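Local coordinates for protein CdiI toxin (Salmonella enterica subsp. enterica serovar Rubislaw str. ATCC 10717, PDB 4ZQU) that neutralises its cognate CdiA-CT toxin as the immunity protein of a contact-dependent growth inhibition system, at residues C20-P34 against L84-W97. Numbering follows the deposited sequence.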
# COMPACT_ATOMS: atom_id res chain seq x y z
N CYS B 20 -0.35 17.00 -9.11
CA CYS B 20 0.92 16.31 -9.25
C CYS B 20 0.76 14.88 -9.74
O CYS B 20 0.17 14.05 -9.05
CB CYS B 20 1.68 16.32 -7.92
SG CYS B 20 3.34 15.63 -8.00
N VAL B 21 1.31 14.59 -10.92
CA VAL B 21 1.26 13.24 -11.48
C VAL B 21 2.64 12.60 -11.50
O VAL B 21 3.56 13.12 -12.13
CB VAL B 21 0.68 13.24 -12.91
CG1 VAL B 21 0.61 11.83 -13.45
CG2 VAL B 21 -0.70 13.89 -12.93
N ASP B 22 2.77 11.47 -10.81
CA ASP B 22 4.04 10.74 -10.75
C ASP B 22 3.91 9.35 -11.34
O ASP B 22 2.86 8.73 -11.28
CB ASP B 22 4.52 10.61 -9.30
CG ASP B 22 5.02 11.91 -8.73
OD1 ASP B 22 4.25 12.57 -8.01
OD2 ASP B 22 6.19 12.27 -9.00
N THR B 23 5.01 8.85 -11.91
CA THR B 23 5.07 7.48 -12.38
C THR B 23 5.23 6.51 -11.21
O THR B 23 6.11 6.68 -10.36
CB THR B 23 6.24 7.27 -13.36
OG1 THR B 23 6.02 8.03 -14.55
CG2 THR B 23 6.39 5.81 -13.72
N TYR B 24 4.36 5.51 -11.15
CA TYR B 24 4.51 4.41 -10.20
C TYR B 24 4.86 3.14 -10.96
O TYR B 24 4.49 2.98 -12.12
CB TYR B 24 3.23 4.18 -9.39
CG TYR B 24 3.14 5.01 -8.13
CD1 TYR B 24 3.76 6.24 -8.03
CD2 TYR B 24 2.42 4.54 -7.04
CE1 TYR B 24 3.67 6.99 -6.87
CE2 TYR B 24 2.33 5.28 -5.88
CZ TYR B 24 2.95 6.50 -5.80
OH TYR B 24 2.86 7.24 -4.64
N SER B 25 5.59 2.24 -10.31
CA SER B 25 6.01 1.01 -10.95
C SER B 25 5.86 -0.17 -10.00
O SER B 25 5.88 0.00 -8.79
CB SER B 25 7.46 1.12 -11.42
OG SER B 25 7.60 2.15 -12.38
N GLY B 26 5.71 -1.36 -10.56
CA GLY B 26 5.63 -2.55 -9.75
C GLY B 26 5.14 -3.78 -10.47
O GLY B 26 5.47 -4.02 -11.63
N TYR B 27 4.33 -4.57 -9.76
CA TYR B 27 3.89 -5.87 -10.23
C TYR B 27 2.50 -6.10 -9.68
O TYR B 27 1.51 -6.10 -10.42
CB TYR B 27 4.86 -6.95 -9.75
CG TYR B 27 4.64 -8.32 -10.33
CD1 TYR B 27 5.13 -8.65 -11.58
CD2 TYR B 27 3.97 -9.31 -9.62
CE1 TYR B 27 4.95 -9.91 -12.11
CE2 TYR B 27 3.78 -10.57 -10.14
CZ TYR B 27 4.27 -10.87 -11.39
OH TYR B 27 4.09 -12.13 -11.91
N ARG B 28 2.42 -6.31 -8.37
CA ARG B 28 1.15 -6.30 -7.67
C ARG B 28 0.98 -4.93 -7.01
O ARG B 28 0.13 -4.14 -7.41
CB ARG B 28 1.07 -7.43 -6.65
CG ARG B 28 0.93 -8.80 -7.28
CD ARG B 28 0.63 -9.88 -6.26
NE ARG B 28 0.27 -11.15 -6.89
CZ ARG B 28 -0.98 -11.56 -7.08
NH1 ARG B 28 -2.00 -10.82 -6.68
NH2 ARG B 28 -1.21 -12.73 -7.66
N SER B 29 1.82 -4.65 -6.02
CA SER B 29 1.91 -3.30 -5.47
C SER B 29 2.58 -2.39 -6.49
O SER B 29 3.33 -2.85 -7.35
CB SER B 29 2.68 -3.30 -4.15
OG SER B 29 4.04 -3.68 -4.35
N ASN B 30 2.31 -1.09 -6.39
CA ASN B 30 2.98 -0.11 -7.23
C ASN B 30 3.41 1.09 -6.39
O ASN B 30 2.70 1.50 -5.48
CB ASN B 30 2.09 0.32 -8.38
CG ASN B 30 0.78 0.92 -7.91
OD1 ASN B 30 0.63 2.14 -7.83
ND2 ASN B 30 -0.19 0.06 -7.61
N GLN B 31 4.58 1.64 -6.70
CA GLN B 31 5.14 2.69 -5.86
C GLN B 31 5.95 3.71 -6.64
O GLN B 31 6.35 3.46 -7.78
CB GLN B 31 6.01 2.07 -4.77
CG GLN B 31 7.19 1.27 -5.31
CD GLN B 31 7.91 0.52 -4.21
OE1 GLN B 31 8.84 1.04 -3.59
NE2 GLN B 31 7.48 -0.71 -3.96
N LEU B 32 6.18 4.86 -6.01
CA LEU B 32 6.96 5.95 -6.60
C LEU B 32 8.26 5.45 -7.21
O LEU B 32 9.13 4.92 -6.52
CB LEU B 32 7.25 7.01 -5.54
CG LEU B 32 7.97 8.28 -6.02
CD1 LEU B 32 7.11 9.02 -7.03
CD2 LEU B 32 8.32 9.17 -4.84
N ASP B 33 8.37 5.62 -8.53
CA ASP B 33 9.54 5.18 -9.28
C ASP B 33 10.55 6.32 -9.42
O ASP B 33 10.27 7.31 -10.07
CB ASP B 33 9.11 4.67 -10.66
CG ASP B 33 10.22 3.94 -11.40
OD1 ASP B 33 11.39 4.01 -10.97
OD2 ASP B 33 9.91 3.30 -12.42
N PRO B 34 11.74 6.17 -8.80
CA PRO B 34 12.79 7.19 -8.90
C PRO B 34 13.30 7.37 -10.33
O PRO B 34 13.96 8.36 -10.62
CB PRO B 34 13.89 6.65 -7.99
CG PRO B 34 13.64 5.18 -7.91
CD PRO B 34 12.15 5.04 -7.95
N LEU B 84 14.44 -0.31 -5.90
CA LEU B 84 13.10 0.24 -5.95
C LEU B 84 12.30 -0.23 -4.75
O LEU B 84 11.67 0.58 -4.05
CB LEU B 84 12.40 -0.17 -7.25
CG LEU B 84 10.94 0.26 -7.39
CD1 LEU B 84 10.83 1.77 -7.56
CD2 LEU B 84 10.25 -0.46 -8.55
N TYR B 85 12.34 -1.53 -4.50
CA TYR B 85 11.55 -2.16 -3.46
C TYR B 85 12.15 -2.05 -2.06
O TYR B 85 11.47 -2.33 -1.07
CB TYR B 85 11.33 -3.64 -3.80
CG TYR B 85 10.27 -3.87 -4.86
CD1 TYR B 85 10.60 -3.97 -6.20
CD2 TYR B 85 8.93 -3.98 -4.51
CE1 TYR B 85 9.63 -4.19 -7.17
CE2 TYR B 85 7.95 -4.19 -5.46
CZ TYR B 85 8.31 -4.29 -6.79
OH TYR B 85 7.34 -4.50 -7.74
N ASP B 86 13.42 -1.65 -1.97
CA ASP B 86 14.11 -1.53 -0.68
C ASP B 86 13.41 -0.52 0.23
O ASP B 86 13.16 0.61 -0.16
CB ASP B 86 15.57 -1.12 -0.89
CG ASP B 86 16.30 -0.91 0.43
OD1 ASP B 86 16.73 -1.91 1.04
OD2 ASP B 86 16.45 0.25 0.85
N SER B 87 13.11 -0.96 1.46
CA SER B 87 12.26 -0.19 2.37
C SER B 87 12.89 1.13 2.82
O SER B 87 12.19 2.11 3.07
CB SER B 87 11.92 -1.02 3.61
OG SER B 87 13.09 -1.39 4.32
N ARG B 88 14.22 1.15 2.92
CA ARG B 88 14.91 2.37 3.31
C ARG B 88 14.93 3.37 2.16
O ARG B 88 14.58 4.53 2.35
CB ARG B 88 16.33 2.05 3.78
CG ARG B 88 16.40 1.68 5.25
CD ARG B 88 17.83 1.68 5.79
NE ARG B 88 17.96 1.00 7.08
CZ ARG B 88 17.56 -0.24 7.35
NH1 ARG B 88 17.03 -1.02 6.41
NH2 ARG B 88 17.73 -0.73 8.57
N ARG B 89 15.31 2.91 0.98
CA ARG B 89 15.33 3.76 -0.21
C ARG B 89 13.93 4.28 -0.52
O ARG B 89 13.77 5.43 -0.94
CB ARG B 89 15.88 3.00 -1.41
CG ARG B 89 17.35 2.65 -1.30
CD ARG B 89 17.91 2.28 -2.66
NE ARG B 89 19.34 2.54 -2.76
CZ ARG B 89 19.92 3.12 -3.81
NH1 ARG B 89 19.19 3.50 -4.85
NH2 ARG B 89 21.23 3.31 -3.82
N THR B 90 12.94 3.42 -0.32
CA THR B 90 11.55 3.78 -0.53
C THR B 90 11.15 4.99 0.30
O THR B 90 10.63 5.98 -0.23
CB THR B 90 10.62 2.60 -0.19
OG1 THR B 90 10.87 1.52 -1.10
CG2 THR B 90 9.16 3.02 -0.31
N VAL B 91 11.40 4.92 1.61
CA VAL B 91 11.05 6.00 2.52
C VAL B 91 11.85 7.27 2.22
O VAL B 91 11.31 8.37 2.27
CB VAL B 91 11.28 5.58 3.99
CG1 VAL B 91 11.17 6.78 4.92
CG2 VAL B 91 10.29 4.49 4.38
N GLU B 92 13.12 7.10 1.88
CA GLU B 92 14.00 8.25 1.64
C GLU B 92 13.64 9.04 0.38
O GLU B 92 13.69 10.27 0.38
CB GLU B 92 15.45 7.79 1.57
CG GLU B 92 16.00 7.28 2.89
CD GLU B 92 17.51 7.21 2.90
OE1 GLU B 92 18.14 7.80 1.99
OE2 GLU B 92 18.07 6.57 3.81
N ARG B 93 13.28 8.34 -0.69
CA ARG B 93 12.91 9.00 -1.93
C ARG B 93 11.53 9.63 -1.80
O ARG B 93 11.20 10.58 -2.50
CB ARG B 93 12.94 8.04 -3.12
CG ARG B 93 11.85 7.00 -3.13
CD ARG B 93 11.86 6.21 -4.42
NE ARG B 93 13.07 5.41 -4.57
CZ ARG B 93 13.13 4.10 -4.40
NH1 ARG B 93 12.04 3.41 -4.08
NH2 ARG B 93 14.28 3.46 -4.55
N TYR B 94 10.74 9.09 -0.88
CA TYR B 94 9.46 9.70 -0.52
C TYR B 94 9.71 11.02 0.21
O TYR B 94 9.06 12.02 -0.06
CB TYR B 94 8.63 8.76 0.34
CG TYR B 94 7.44 9.42 0.99
CD1 TYR B 94 6.33 9.77 0.23
CD2 TYR B 94 7.42 9.68 2.35
CE1 TYR B 94 5.23 10.37 0.82
CE2 TYR B 94 6.32 10.28 2.95
CZ TYR B 94 5.23 10.62 2.17
OH TYR B 94 4.13 11.22 2.76
N ASP B 95 10.67 11.00 1.13
CA ASP B 95 11.02 12.20 1.89
C ASP B 95 11.57 13.29 0.99
O ASP B 95 11.36 14.48 1.24
CB ASP B 95 12.03 11.86 2.99
CG ASP B 95 11.43 11.00 4.09
OD1 ASP B 95 10.20 11.07 4.31
OD2 ASP B 95 12.19 10.25 4.75
N GLU B 96 12.27 12.89 -0.06
CA GLU B 96 12.76 13.83 -1.06
C GLU B 96 11.63 14.33 -1.94
O GLU B 96 11.60 15.49 -2.34
CB GLU B 96 13.86 13.20 -1.91
CG GLU B 96 15.17 13.03 -1.18
CD GLU B 96 15.68 14.34 -0.62
OE1 GLU B 96 15.50 15.39 -1.28
OE2 GLU B 96 16.26 14.33 0.49
N TRP B 97 10.69 13.44 -2.23
CA TRP B 97 9.50 13.80 -2.99
C TRP B 97 8.71 14.85 -2.23
O TRP B 97 8.24 15.84 -2.81
CB TRP B 97 8.64 12.57 -3.26
CG TRP B 97 7.38 12.87 -4.00
CD1 TRP B 97 7.21 12.89 -5.35
CD2 TRP B 97 6.11 13.18 -3.43
NE1 TRP B 97 5.91 13.19 -5.66
CE2 TRP B 97 5.21 13.38 -4.49
CE3 TRP B 97 5.63 13.31 -2.12
CZ2 TRP B 97 3.87 13.70 -4.29
CZ3 TRP B 97 4.30 13.63 -1.92
CH2 TRP B 97 3.43 13.82 -3.00
O HOH W 1 4.56 -5.77 -6.61
O HOH W 2 9.12 4.11 -4.02
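Leu84 lays its CD1 methyl against Pro34, 3.5 Å from CD of that ring, while its CD2 branch reaches toward Ser25. Next along the chain, Tyr85 brings its hydroxyl to the end of strand 19-26, where the hairpin turns and OH lies 3.3 Å from Gly26 CA. That hydroxyl is hydrogen-bonded to the carbonyl of Val64 in strand 64-65 and accepts a hydrogen bond from a water that in turn accepts from Arg28 N, joining ring and turn. The Gln31 amide sits obliquely beside the same ring, the two planes 69° apart. After the Asp86 N-cap, a bend at chi3 (65°) turns the guanidinium of Arg93 back along the helix, where NH1 donates to Leu84 O at 2.9 Å, in the carbonyl plane, and NH2 donates to the backbone carbonyl of Asp83. This grip holds the guanidinium flat between Arg89 O on one face and Pro34 on the other, with Pro34 CG 3.4 Å from NE. A turn later Trp97 extends NE1 to Asp22 OD1 (2.9 Å, 149° at the hydrogen), meeting it from above the carboxylate plane; OD2 is engaged by Gln38. Leu32 CD2 packs 3.8 Å from Trp97 CB. Helices 82-85 and 87-105 thus pack obliquely against the hairpin of strands 19-26 and 30-41, whose Asn30 and Gln31 continue the antiparallel sheet into a strand of the CdiA-CT toxin chain.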